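Side-chain contacts in exodeoxyribonuclease III (Neisseria meningitidis, PDB 2JC4), which acts as a 3'-5' exonuclease in DNA repair and probably uses magnesium or manganese ions to hydrolyse phosphodiester bonds of DNA: residues 100-105 with 132-137; 13-18 with 44-49; 91-96 with 128-133. One frame throughout, in Å; residues are numbered along the deposited sequence.

Interactions 1 and 3 are two neighbouring parts of one interface: their centres are 3 Å apart, both use helix 115-135, and their strands, 99-105 and 91-96, are antiparallel neighbours in the same mixed sheet. Asn103 N lies 2.8 Å from Ile92 O, and Val101 N the same distance from Ala94 O. Interaction 2 joins two helices beside the other sheet, with its centre 26 Å from interaction 1 and 25 Å from interaction 3. Strand 99-105 ends in Tyr105, a predicted active-site residue, and the Val91 side chain comes within about 7 Å of the Tyr105 side chain. The Val18 side chain in interaction 2 is about 13 Å from the magnesium ion bound at Asn9 and Glu34.

Interaction 1. Residues 100-105 with 132-137; sequences RVINVY and RDEMTR
A single carboxylate oxygen, Glu134 OE1, takes two nitrogens of the buried Arg100, NE and NH2, and takes them unequally. The main bond runs from Arg100 NE to Glu134 OE1, 2.6 Å long with an N-H...O angle of 154°; OE1 lies at the guanidinium edge and is approached nearly along its own C-O bond. The second, Arg100 NH2 to Glu134 OE1 at 3.1 Å, is weak because its angle is only 127°. The two planar groups are turned 31° from one another. Bends at chi2 in both Arg100 and Glu134 accompany the oblique crossing of the two side chains.

Beside the ion pair the contact is apolar. Ile102 CD1 rests 3.9 Å from Glu134 CB, crossing the aliphatic part of the glutamate, while Leu141 touches Glu134 from the next strand. These contacts pin helix 115-135 to strand 99-105 within a beta-alpha-beta unit that continues into strand 141-144.

Arg100, Asp133, Glu134 and Arg137 form a salt-bridge network. Arg137 holds Asp133 end-on, NH1 3.0 Å from Asp133 OD1 and NH2 3.3 Å from Asp133 OD2, both oxygens being met from above the carboxylate plane. Arg137 NH2 also reaches Glu134 OE2 at 3.2 Å in a weak bond. Separately, Arg100 NH1 is bonded to Asp75 O and Thr95 OG1. With Arg100 at OE1, and Arg137 as a weaker second partner at OE2, Glu134 would be expected to stay ionised despite its burial.

Interaction 2. Residues 13-18 with 44-49; sequences VRLPQV and AAALQM
Leu15 and Leu47 meet between two helices, 11-23 and 44-48, in the alpha/beta sandwich of the DNase I-like fold. The axes of 13-18 and 44-48 run 6° apart in direction and come no nearer than 11.3 Å. At that spacing the backbones remain well separated and the contact is made by the ends of side chains, burying 136 Å² in total with no hydrogen bond across it.

The more enclosed part is on the inner side, where Leu47 CD2 is shared by two residues of the first helix. Leu15 CD1 touches it at 4.0 Å, and Val18 CG1, one helical turn further on, stands at 4.3 Å. The two leucines pass alongside in opposite directions. Leu15 CG is anti to its backbone nitrogen (chi1 -175°), which directs the branch toward the 44-48 helix. Leu47 CB is not aimed at the first helix; CD2, at the end of the chain, makes the approach. Both Val18 and Leu47 are buried: Val18 also packs on Leu11 and Trp6, and Leu47 on Leu22, Phe42 and Cys54. Through Leu47 the short helix is thus fastened both to helix 11-23 and to strand 53-57.

Toward solvent it is the burial that falls off, while the distances stay similar. Leu15 and Ala46 are only partly buried, and Ala46 contributes one methyl group, which also lies near Gln19 of the facing helix. Where Leu47 CD2 has two partners across the contact, the outer edge depends on a single methyl-to-methyl approach, Leu15 CD2 to Ala46 CB at 4.1 Å.

Interaction 3. Residues 91-96 with 128-133; sequences VIAATV and TEFVRD
Val91 and Phe130 are 10.2 Å apart at their CA atoms, and Ala93 and Val131 10.1 Å, the separation of a helix packed on a sheet, here helix 115-135 against strand 91-96 in the DNase I-like alpha/beta sandwich. One large side chain bridges this distance. With chi1 at 173°, the Phe130 ring is carried away from its own backbone nitrogen and extends from the helix to two residues of the strand, Val91 and Ala93, whose CB atoms point toward the helix.

The two methyl groups meet the ring differently. Val91 CG1 comes to it obliquely, 4.2 Å from Phe130 CE2, whereas Ala93 CB sits at the ring edge, close to its plane. The small Ala93 side chain also touches Ile102, which packs against Phe130 from strand 99-105. His77 of strand 76-78 stacks with the phenylalanine ring and Pro81 adds a loop contact, so three adjacent strands contribute to its surroundings. All three touching residues are buried, though just 87 Å² is buried between the two segments. At the ring edge, Phe130 CZ lies 4.3 Å from Ala93 CB.

Interaction 1. Residues 100-105 with 132-137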
ATOM      1  N   ARG A 100      14.292   2.109  -4.478  1.00 13.72           N
ATOM      2  CA  ARG A 100      14.022   1.678  -3.109  1.00 13.62           C
ATOM      3  C   ARG A 100      12.502   1.615  -2.960  1.00 13.78           C
ATOM      4  O   ARG A 100      11.821   2.645  -3.100  1.00 13.50           O
ATOM      5  CB  ARG A 100      14.612   2.686  -2.106  1.00 12.44           C
ATOM      6  CG  ARG A 100      14.593   2.212  -0.670  1.00 12.62           C
ATOM      7  CD  ARG A 100      15.411   0.907  -0.500  1.00 10.95           C
ATOM      8  NE  ARG A 100      15.548   0.559   0.907  1.00 13.84           N
ATOM      9  CZ  ARG A 100      16.044  -0.590   1.365  1.00 13.27           C
ATOM     10  NH1 ARG A 100      16.472  -1.525   0.527  1.00 11.97           N
ATOM     11  NH2 ARG A 100      16.100  -0.792   2.679  1.00 14.10           N
ATOM     12  N   VAL A 101      11.992   0.422  -2.641  1.00 12.84           N
ATOM     13  CA  VAL A 101      10.562   0.199  -2.527  1.00 12.45           C
ATOM     14  C   VAL A 101      10.269  -0.034  -1.043  1.00 12.37           C
ATOM     15  O   VAL A 101      10.788  -0.942  -0.450  1.00 11.89           O
ATOM     16  CB  VAL A 101      10.140  -1.020  -3.348  1.00 12.85           C
ATOM     17  CG1 VAL A 101       8.644  -1.412  -3.095  1.00 12.35           C
ATOM     18  CG2 VAL A 101      10.400  -0.759  -4.824  1.00 14.86           C
ATOM     19  N   ILE A 102       9.455   0.811  -0.440  1.00 11.47           N
ATOM     20  CA  ILE A 102       9.025   0.558   0.944  1.00 10.97           C
ATOM     21  C   ILE A 102       7.523   0.239   0.950  1.00 11.28           C
ATOM     22  O   ILE A 102       6.725   1.124   0.682  1.00 10.83           O
ATOM     23  CB  ILE A 102       9.366   1.789   1.865  1.00 11.15           C
ATOM     24  CG1 ILE A 102      10.865   2.177   1.706  1.00 11.05           C
ATOM     25  CG2 ILE A 102       8.891   1.541   3.317  1.00 10.28           C
ATOM     26  CD1 ILE A 102      11.252   3.501   2.401  1.00  9.33           C
ATOM     27  N   ASN A 103       7.150  -1.014   1.268  1.00 10.36           N
ATOM     28  CA  ASN A 103       5.759  -1.453   1.264  1.00 10.01           C
ATOM     29  C   ASN A 103       5.217  -1.419   2.699  1.00 10.25           C
ATOM     30  O   ASN A 103       5.822  -1.989   3.608  1.00  9.57           O
ATOM     31  CB  ASN A 103       5.713  -2.883   0.715  1.00 10.30           C
ATOM     32  CG  ASN A 103       4.327  -3.513   0.758  1.00 11.98           C
ATOM     33  OD1 ASN A 103       3.306  -2.819   0.808  1.00 13.71           O
ATOM     34  ND2 ASN A 103       4.290  -4.855   0.698  1.00 10.30           N
ATOM     35  N   VAL A 104       4.065  -0.783   2.887  1.00 10.30           N
ATOM     36  CA  VAL A 104       3.457  -0.641   4.194  1.00  9.37           C
ATOM     37  C   VAL A 104       2.018  -1.170   4.217  1.00 10.22           C
ATOM     38  O   VAL A 104       1.234  -0.943   3.295  1.00 10.10           O
ATOM     39  CB  VAL A 104       3.481   0.865   4.655  1.00  9.73           C
ATOM     40  CG1 VAL A 104       4.886   1.277   5.058  1.00  8.37           C
ATOM     41  CG2 VAL A 104       2.870   1.867   3.558  1.00  9.27           C
ATOM     42  N   TYR A 105       1.691  -1.875   5.281  1.00  9.75           N
ATOM     43  CA  TYR A 105       0.312  -2.122   5.629  1.00  9.66           C
ATOM     44  C   TYR A 105       0.101  -1.341   6.938  1.00  8.91           C
ATOM     45  O   TYR A 105       0.458  -1.830   8.025  1.00  8.88           O
ATOM     46  CB  TYR A 105       0.018  -3.641   5.808  1.00  9.61           C
ATOM     47  CG  TYR A 105      -1.350  -3.804   6.407  1.00 10.62           C
ATOM     48  CD1 TYR A 105      -2.437  -3.127   5.846  1.00  8.74           C
ATOM     49  CD2 TYR A 105      -1.560  -4.560   7.585  1.00 10.79           C
ATOM     50  CE1 TYR A 105      -3.729  -3.221   6.416  1.00 11.07           C
ATOM     51  CE2 TYR A 105      -2.861  -4.668   8.148  1.00 10.03           C
ATOM     52  CZ  TYR A 105      -3.915  -3.971   7.562  1.00 12.02           C
ATOM     53  OH  TYR A 105      -5.190  -3.996   8.107  1.00 14.52           O
ATOM     54  N   ARG A 132      12.271   8.943   6.338  1.00 12.44           N
ATOM     55  CA  ARG A 132      13.186  10.104   6.277  1.00 13.62           C
ATOM     56  C   ARG A 132      14.690   9.677   6.083  1.00 14.67           C
ATOM     57  O   ARG A 132      15.457  10.251   5.262  1.00 15.58           O
ATOM     58  CB  ARG A 132      13.067  10.893   7.570  1.00 12.95           C
ATOM     59  CG  ARG A 132      13.935  12.214   7.564  1.00 16.04           C
ATOM     60  CD  ARG A 132      13.885  12.954   8.930  1.00 19.59           C
ATOM     61  NE  ARG A 132      12.551  13.458   9.227  1.00 19.88           N
ATOM     62  CZ  ARG A 132      11.811  13.103  10.281  1.00 25.47           C
ATOM     63  NH1 ARG A 132      12.271  12.231  11.182  1.00 24.75           N
ATOM     64  NH2 ARG A 132      10.596  13.641  10.443  1.00 28.05           N
ATOM     65  N   ASP A 133      15.087   8.672   6.850  1.00 14.63           N
ATOM     66  CA  ASP A 133      16.431   8.126   6.809  1.00 15.25           C
ATOM     67  C   ASP A 133      16.704   7.437   5.480  1.00 15.85           C
ATOM     68  O   ASP A 133      17.770   7.668   4.847  1.00 16.53           O
ATOM     69  CB  ASP A 133      16.598   7.150   7.982  1.00 16.44           C
ATOM     70  CG  ASP A 133      17.935   6.422   7.981  1.00 20.70           C
ATOM     71  OD1 ASP A 133      18.985   7.076   7.862  1.00 26.00           O
ATOM     72  OD2 ASP A 133      17.926   5.178   8.107  1.00 28.45           O
ATOM     73  N   GLU A 134      15.745   6.623   5.032  1.00 14.23           N
ATOM     74  CA  GLU A 134      15.879   5.904   3.764  1.00 15.03           C
ATOM     75  C   GLU A 134      16.038   6.879   2.602  1.00 15.37           C
ATOM     76  O   GLU A 134      16.853   6.650   1.704  1.00 14.89           O
ATOM     77  CB  GLU A 134      14.683   4.965   3.528  1.00 13.05           C
ATOM     78  CG  GLU A 134      14.626   3.747   4.439  1.00 18.64           C
ATOM     79  CD  GLU A 134      15.570   2.665   3.977  1.00 24.32           C
ATOM     80  OE1 GLU A 134      15.463   2.247   2.819  1.00 28.69           O
ATOM     81  OE2 GLU A 134      16.427   2.249   4.762  1.00 27.06           O
ATOM     82  N   MET A 135      15.283   7.977   2.635  1.00 14.57           N
ATOM     83  CA  MET A 135      15.369   8.983   1.578  1.00 15.60           C
ATOM     84  C   MET A 135      16.732   9.713   1.417  1.00 15.85           C
ATOM     85  O   MET A 135      17.024  10.221   0.343  1.00 15.96           O
ATOM     86  CB  MET A 135      14.254  10.011   1.771  1.00 15.83           C
ATOM     87  CG  MET A 135      12.854   9.422   1.447  1.00 14.47           C
ATOM     88  SD  MET A 135      11.594  10.651   1.793  1.00 17.37           S
ATOM     89  CE  MET A 135      11.956  11.768   0.419  1.00 14.14           C
ATOM     90  N   THR A 136      17.552   9.764   2.474  1.00 16.58           N
ATOM     91  CA  THR A 136      18.909  10.368   2.357  1.00 17.33           C
ATOM     92  C   THR A 136      19.849   9.568   1.442  1.00 17.97           C
ATOM     93  O   THR A 136      20.934  10.036   1.108  1.00 18.38           O
ATOM     94  CB  THR A 136      19.645  10.469   3.719  1.00 16.59           C
ATOM     95  OG1 THR A 136      19.883   9.151   4.239  1.00 16.46           O
ATOM     96  CG2 THR A 136      18.835  11.266   4.723  1.00 16.35           C
ATOM     97  N   ARG A 137      19.468   8.350   1.093  1.00 18.08           N
ATOM     98  CA  ARG A 137      20.378   7.460   0.384  1.00 18.40           C
ATOM     99  C   ARG A 137      19.878   7.026  -0.974  1.00 18.77           C
ATOM    100  O   ARG A 137      20.672   6.607  -1.811  1.00 19.51           O
ATOM    101  CB  ARG A 137      20.653   6.232   1.233  1.00 18.31           C
ATOM    102  CG  ARG A 137      21.415   6.548   2.446  1.00 19.25           C
ATOM    103  CD  ARG A 137      21.791   5.274   3.223  1.00 19.62           C
ATOM    104  NE  ARG A 137      20.674   4.476   3.716  1.00 20.43           N
ATOM    105  CZ  ARG A 137      20.042   4.737   4.851  1.00 20.49           C
ATOM    106  NH1 ARG A 137      20.382   5.809   5.550  1.00 21.05           N
ATOM    107  NH2 ARG A 137      19.063   3.959   5.285  1.00 22.41           N
TER

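Interaction 2. Residues 13-18 with 44-49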
ATOM      1  N   VAL A  13      -6.718 -16.616   0.004  1.00 17.11           N
ATOM      2  CA  VAL A  13      -7.940 -16.423  -0.777  1.00 17.28           C
ATOM      3  C   VAL A  13      -7.660 -15.890  -2.177  1.00 16.59           C
ATOM      4  O   VAL A  13      -8.268 -16.329  -3.163  1.00 17.27           O
ATOM      5  CB  VAL A  13      -8.915 -15.490  -0.044  1.00 15.86           C
ATOM      6  CG1 VAL A  13     -10.204 -15.329  -0.858  1.00 17.16           C
ATOM      7  CG2 VAL A  13      -9.216 -16.050   1.346  1.00 17.68           C
ATOM      8  N   ARG A  14      -6.764 -14.917  -2.265  1.00 16.61           N
ATOM      9  CA  ARG A  14      -6.610 -14.136  -3.491  1.00 15.74           C
ATOM     10  C   ARG A  14      -5.555 -14.651  -4.430  1.00 16.27           C
ATOM     11  O   ARG A  14      -5.343 -14.061  -5.481  1.00 15.44           O
ATOM     12  CB  ARG A  14      -6.261 -12.667  -3.147  1.00 14.73           C
ATOM     13  CG  ARG A  14      -7.123 -11.609  -3.855  1.00 15.33           C
ATOM     14  CD  ARG A  14      -8.603 -11.787  -3.577  1.00 14.04           C
ATOM     15  NE  ARG A  14      -8.855 -11.624  -2.138  1.00 14.48           N
ATOM     16  CZ  ARG A  14     -10.001 -11.868  -1.525  1.00 14.10           C
ATOM     17  NH1 ARG A  14     -11.069 -12.273  -2.207  1.00 16.20           N
ATOM     18  NH2 ARG A  14     -10.085 -11.700  -0.203  1.00 13.76           N
ATOM     19  N   LEU A  15      -4.853 -15.720  -4.050  1.00 17.34           N
ATOM     20  CA  LEU A  15      -3.748 -16.206  -4.896  1.00 17.81           C
ATOM     21  C   LEU A  15      -4.073 -16.360  -6.388  1.00 17.32           C
ATOM     22  O   LEU A  15      -3.307 -15.885  -7.204  1.00 17.28           O
ATOM     23  CB  LEU A  15      -3.091 -17.487  -4.349  1.00 17.87           C
ATOM     24  CG  LEU A  15      -1.861 -18.000  -5.108  1.00 19.32           C
ATOM     25  CD1 LEU A  15      -0.717 -16.985  -5.105  1.00 17.73           C
ATOM     26  CD2 LEU A  15      -1.410 -19.267  -4.419  1.00 23.11           C
ATOM     27  N   PRO A  16      -5.187 -17.035  -6.746  1.00 18.12           N
ATOM     28  CA  PRO A  16      -5.457 -17.147  -8.198  1.00 17.89           C
ATOM     29  C   PRO A  16      -5.513 -15.791  -8.912  1.00 17.32           C
ATOM     30  O   PRO A  16      -5.049 -15.659 -10.044  1.00 17.07           O
ATOM     31  CB  PRO A  16      -6.832 -17.833  -8.262  1.00 18.24           C
ATOM     32  CG  PRO A  16      -6.970 -18.534  -6.973  1.00 19.72           C
ATOM     33  CD  PRO A  16      -6.205 -17.736  -5.937  1.00 18.37           C
ATOM     34  N   GLN A  17      -6.083 -14.782  -8.246  1.00 16.45           N
ATOM     35  CA  GLN A  17      -6.190 -13.449  -8.832  1.00 15.81           C
ATOM     36  C   GLN A  17      -4.830 -12.790  -8.944  1.00 15.90           C
ATOM     37  O   GLN A  17      -4.556 -12.121  -9.936  1.00 15.50           O
ATOM     38  CB  GLN A  17      -7.155 -12.576  -8.014  1.00 15.70           C
ATOM     39  CG  GLN A  17      -8.578 -13.161  -7.977  1.00 15.99           C
ATOM     40  CD  GLN A  17      -9.566 -12.266  -7.236  1.00 18.74           C
ATOM     41  OE1 GLN A  17      -9.234 -11.144  -6.854  1.00 16.50           O
ATOM     42  NE2 GLN A  17     -10.798 -12.751  -7.080  1.00 19.95           N
ATOM     43  N   VAL A  18      -3.983 -12.971  -7.924  1.00 15.87           N
ATOM     44  CA  VAL A  18      -2.594 -12.475  -7.977  1.00 15.99           C
ATOM     45  C   VAL A  18      -1.849 -13.119  -9.153  1.00 16.71           C
ATOM     46  O   VAL A  18      -1.178 -12.422  -9.958  1.00 16.25           O
ATOM     47  CB  VAL A  18      -1.870 -12.695  -6.634  1.00 15.84           C
ATOM     48  CG1 VAL A  18      -0.406 -12.337  -6.719  1.00 14.95           C
ATOM     49  CG2 VAL A  18      -2.553 -11.841  -5.515  1.00 17.96           C
ATOM     50  N   ALA A  44       5.265 -19.287  -1.755  1.00 18.08           N
ATOM     51  CA  ALA A  44       6.483 -18.897  -2.473  1.00 19.74           C
ATOM     52  C   ALA A  44       6.652 -19.729  -3.767  1.00 20.60           C
ATOM     53  O   ALA A  44       6.876 -19.189  -4.849  1.00 20.31           O
ATOM     54  CB  ALA A  44       7.728 -19.023  -1.559  1.00 19.34           C
ATOM     55  N   ALA A  45       6.482 -21.041  -3.666  1.00 22.31           N
ATOM     56  CA  ALA A  45       6.622 -21.917  -4.838  1.00 22.47           C
ATOM     57  C   ALA A  45       5.661 -21.525  -5.967  1.00 22.24           C
ATOM     58  O   ALA A  45       6.069 -21.469  -7.103  1.00 23.75           O
ATOM     59  CB  ALA A  45       6.438 -23.411  -4.448  1.00 23.27           C
ATOM     60  N   ALA A  46       4.393 -21.259  -5.658  1.00 21.18           N
ATOM     61  CA  ALA A  46       3.423 -20.894  -6.700  1.00 20.92           C
ATOM     62  C   ALA A  46       3.825 -19.660  -7.504  1.00 20.89           C
ATOM     63  O   ALA A  46       3.554 -19.597  -8.705  1.00 20.93           O
ATOM     64  CB  ALA A  46       2.015 -20.712  -6.123  1.00 19.54           C
ATOM     65  N   LEU A  47       4.463 -18.682  -6.851  1.00 20.12           N
ATOM     66  CA  LEU A  47       4.858 -17.447  -7.539  1.00 19.82           C
ATOM     67  C   LEU A  47       6.246 -17.544  -8.158  1.00 19.72           C
ATOM     68  O   LEU A  47       6.480 -17.044  -9.265  1.00 19.27           O
ATOM     69  CB  LEU A  47       4.834 -16.268  -6.569  1.00 19.91           C
ATOM     70  CG  LEU A  47       3.476 -15.987  -5.932  1.00 18.85           C
ATOM     71  CD1 LEU A  47       3.587 -14.938  -4.801  1.00 22.28           C
ATOM     72  CD2 LEU A  47       2.471 -15.542  -6.987  1.00 19.85           C
ATOM     73  N   GLN A  48       7.175 -18.144  -7.412  1.00 19.53           N
ATOM     74  CA  GLN A  48       8.526 -18.400  -7.902  1.00 20.00           C
ATOM     75  C   GLN A  48       8.501 -19.261  -9.169  1.00 20.51           C
ATOM     76  O   GLN A  48       9.266 -19.016 -10.102  1.00 20.50           O
ATOM     77  CB  GLN A  48       9.386 -19.030  -6.793  1.00 20.52           C
ATOM     78  CG  GLN A  48       9.598 -18.041  -5.612  1.00 21.70           C
ATOM     79  CD  GLN A  48      10.316 -18.624  -4.398  1.00 26.68           C
ATOM     80  OE1 GLN A  48      11.093 -17.919  -3.721  1.00 29.33           O
ATOM     81  NE2 GLN A  48      10.049 -19.895  -4.098  1.00 25.61           N
ATOM     82  N   MET A  49       7.600 -20.247  -9.195  1.00 20.34           N
ATOM     83  CA  MET A  49       7.488 -21.152 -10.333  1.00 21.27           C
ATOM     84  C   MET A  49       6.934 -20.444 -11.535  1.00 20.76           C
ATOM     85  O   MET A  49       6.976 -20.988 -12.652  1.00 19.97           O
ATOM     86  CB  MET A  49       6.679 -22.408  -9.979  1.00 21.45           C
ATOM     87  CG  MET A  49       7.486 -23.322  -9.056  1.00 25.14           C
ATOM     88  SD  MET A  49       6.654 -24.876  -8.597  1.00 33.18           S
ATOM     89  CE  MET A  49       6.265 -25.560 -10.200  1.00 33.75           C
TER

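Interaction 3. Residues 91-96 with 128-133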
ATOM      1  N   VAL A  91       5.827  -3.683   7.576  1.00 12.80           N
ATOM      2  CA  VAL A  91       6.782  -2.888   6.757  1.00 12.33           C
ATOM      3  C   VAL A  91       7.869  -3.827   6.205  1.00 12.99           C
ATOM      4  O   VAL A  91       8.558  -4.541   6.959  1.00 11.60           O
ATOM      5  CB  VAL A  91       7.455  -1.770   7.601  1.00 12.58           C
ATOM      6  CG1 VAL A  91       8.415  -0.892   6.746  1.00 13.64           C
ATOM      7  CG2 VAL A  91       6.418  -0.891   8.314  1.00 12.06           C
ATOM      8  N   ILE A  92       8.006  -3.831   4.888  1.00 12.72           N
ATOM      9  CA  ILE A  92       9.124  -4.503   4.252  1.00 12.70           C
ATOM     10  C   ILE A  92       9.648  -3.574   3.173  1.00 13.34           C
ATOM     11  O   ILE A  92       8.874  -2.918   2.466  1.00 13.03           O
ATOM     12  CB  ILE A  92       8.700  -5.903   3.669  1.00 13.07           C
ATOM     13  CG1 ILE A  92       9.944  -6.679   3.197  1.00 13.94           C
ATOM     14  CG2 ILE A  92       7.602  -5.788   2.556  1.00 12.46           C
ATOM     15  CD1 ILE A  92       9.652  -8.151   2.862  1.00 13.76           C
ATOM     16  N   ALA A  93      10.968  -3.492   3.060  1.00 13.44           N
ATOM     17  CA  ALA A  93      11.586  -2.653   2.024  1.00 13.36           C
ATOM     18  C   ALA A  93      12.655  -3.437   1.265  1.00 13.21           C
ATOM     19  O   ALA A  93      13.254  -4.364   1.797  1.00 12.92           O
ATOM     20  CB  ALA A  93      12.191  -1.376   2.635  1.00 11.94           C
ATOM     21  N   ALA A  94      12.915  -3.047   0.032  1.00 12.84           N
ATOM     22  CA  ALA A  94      13.997  -3.680  -0.702  1.00 13.87           C
ATOM     23  C   ALA A  94      14.297  -2.782  -1.875  1.00 14.49           C
ATOM     24  O   ALA A  94      13.465  -1.965  -2.232  1.00 15.11           O
ATOM     25  CB  ALA A  94      13.601  -5.054  -1.182  1.00 13.38           C
ATOM     26  N   THR A  95      15.494  -2.934  -2.432  1.00 14.64           N
ATOM     27  CA  THR A  95      15.937  -2.174  -3.598  1.00 15.99           C
ATOM     28  C   THR A  95      15.791  -3.111  -4.782  1.00 16.47           C
ATOM     29  O   THR A  95      16.417  -4.202  -4.818  1.00 14.92           O
ATOM     30  CB  THR A  95      17.413  -1.695  -3.457  1.00 14.93           C
ATOM     31  OG1 THR A  95      17.584  -1.010  -2.214  1.00 14.47           O
ATOM     32  CG2 THR A  95      17.790  -0.771  -4.598  1.00 17.87           C
ATOM     33  N   VAL A  96      14.945  -2.685  -5.724  1.00 17.00           N
ATOM     34  CA  VAL A  96      14.520  -3.490  -6.856  1.00 18.90           C
ATOM     35  C   VAL A  96      14.803  -2.681  -8.101  1.00 20.38           C
ATOM     36  O   VAL A  96      14.256  -1.579  -8.257  1.00 21.13           O
ATOM     37  CB  VAL A  96      12.987  -3.826  -6.798  1.00 18.53           C
ATOM     38  CG1 VAL A  96      12.622  -4.818  -7.878  1.00 20.01           C
ATOM     39  CG2 VAL A  96      12.577  -4.377  -5.423  1.00 17.23           C
ATOM     40  N   THR A 128       7.645   7.516   9.753  1.00 13.30           N
ATOM     41  CA  THR A 128       8.185   8.788   9.257  1.00 14.65           C
ATOM     42  C   THR A 128       9.714   8.833   9.433  1.00 14.25           C
ATOM     43  O   THR A 128      10.458   9.238   8.526  1.00 14.56           O
ATOM     44  CB  THR A 128       7.495   9.979   9.982  1.00 14.53           C
ATOM     45  OG1 THR A 128       6.078   9.818   9.847  1.00 15.18           O
ATOM     46  CG2 THR A 128       7.853  11.278   9.315  1.00 13.35           C
ATOM     47  N   GLU A 129      10.165   8.384  10.591  1.00 15.31           N
ATOM     48  CA  GLU A 129      11.602   8.372  10.915  1.00 16.61           C
ATOM     49  C   GLU A 129      12.373   7.436   9.969  1.00 14.47           C
ATOM     50  O   GLU A 129      13.439   7.766   9.442  1.00 15.35           O
ATOM     51  CB  GLU A 129      11.778   7.957  12.387  1.00 17.17           C
ATOM     52  CG  GLU A 129      12.838   8.740  13.092  1.00 24.55           C
ATOM     53  CD  GLU A 129      13.146   8.162  14.462  1.00 31.41           C
ATOM     54  OE1 GLU A 129      14.124   7.386  14.570  1.00 34.41           O
ATOM     55  OE2 GLU A 129      12.382   8.457  15.401  1.00 33.30           O
ATOM     56  N   PHE A 130      11.834   6.262   9.738  1.00 13.66           N
ATOM     57  CA  PHE A 130      12.503   5.303   8.872  1.00 12.71           C
ATOM     58  C   PHE A 130      12.565   5.829   7.447  1.00 13.41           C
ATOM     59  O   PHE A 130      13.627   5.785   6.802  1.00 13.75           O
ATOM     60  CB  PHE A 130      11.725   3.993   8.887  1.00 12.70           C
ATOM     61  CG  PHE A 130      12.216   2.975   7.901  1.00 14.50           C
ATOM     62  CD1 PHE A 130      13.507   2.445   8.006  1.00 12.55           C
ATOM     63  CD2 PHE A 130      11.367   2.492   6.913  1.00 15.96           C
ATOM     64  CE1 PHE A 130      13.965   1.473   7.120  1.00 16.36           C
ATOM     65  CE2 PHE A 130      11.825   1.512   5.994  1.00 15.51           C
ATOM     66  CZ  PHE A 130      13.111   0.984   6.126  1.00 15.64           C
ATOM     67  N   VAL A 131      11.417   6.292   6.952  1.00 12.28           N
ATOM     68  CA  VAL A 131      11.325   6.812   5.564  1.00 11.74           C
ATOM     69  C   VAL A 131      12.278   8.012   5.392  1.00 11.81           C
ATOM     70  O   VAL A 131      13.040   8.083   4.409  1.00 11.53           O
ATOM     71  CB  VAL A 131       9.864   7.122   5.108  1.00 11.89           C
ATOM     72  CG1 VAL A 131       9.877   7.689   3.666  1.00  9.92           C
ATOM     73  CG2 VAL A 131       8.994   5.857   5.126  1.00  8.74           C
ATOM     74  N   ARG A 132      12.271   8.943   6.338  1.00 12.44           N
ATOM     75  CA  ARG A 132      13.186  10.104   6.277  1.00 13.62           C
ATOM     76  C   ARG A 132      14.690   9.677   6.083  1.00 14.67           C
ATOM     77  O   ARG A 132      15.457  10.251   5.262  1.00 15.58           O
ATOM     78  CB  ARG A 132      13.067  10.893   7.570  1.00 12.95           C
ATOM     79  CG  ARG A 132      13.935  12.214   7.564  1.00 16.04           C
ATOM     80  CD  ARG A 132      13.885  12.954   8.930  1.00 19.59           C
ATOM     81  NE  ARG A 132      12.551  13.458   9.227  1.00 19.88           N
ATOM     82  CZ  ARG A 132      11.811  13.103  10.281  1.00 25.47           C
ATOM     83  NH1 ARG A 132      12.271  12.231  11.182  1.00 24.75           N
ATOM     84  NH2 ARG A 132      10.596  13.641  10.443  1.00 28.05           N
ATOM     85  N   ASP A 133      15.087   8.672   6.850  1.00 14.63           N
ATOM     86  CA  ASP A 133      16.431   8.126   6.809  1.00 15.25           C
ATOM     87  C   ASP A 133      16.704   7.437   5.480  1.00 15.85           C
ATOM     88  O   ASP A 133      17.770   7.668   4.847  1.00 16.53           O
ATOM     89  CB  ASP A 133      16.598   7.150   7.982  1.00 16.44           C
ATOM     90  CG  ASP A 133      17.935   6.422   7.981  1.00 20.70           C
ATOM     91  OD1 ASP A 133      18.985   7.076   7.862  1.00 26.00           O
ATOM     92  OD2 ASP A 133      17.926   5.178   8.107  1.00 28.45           O
TER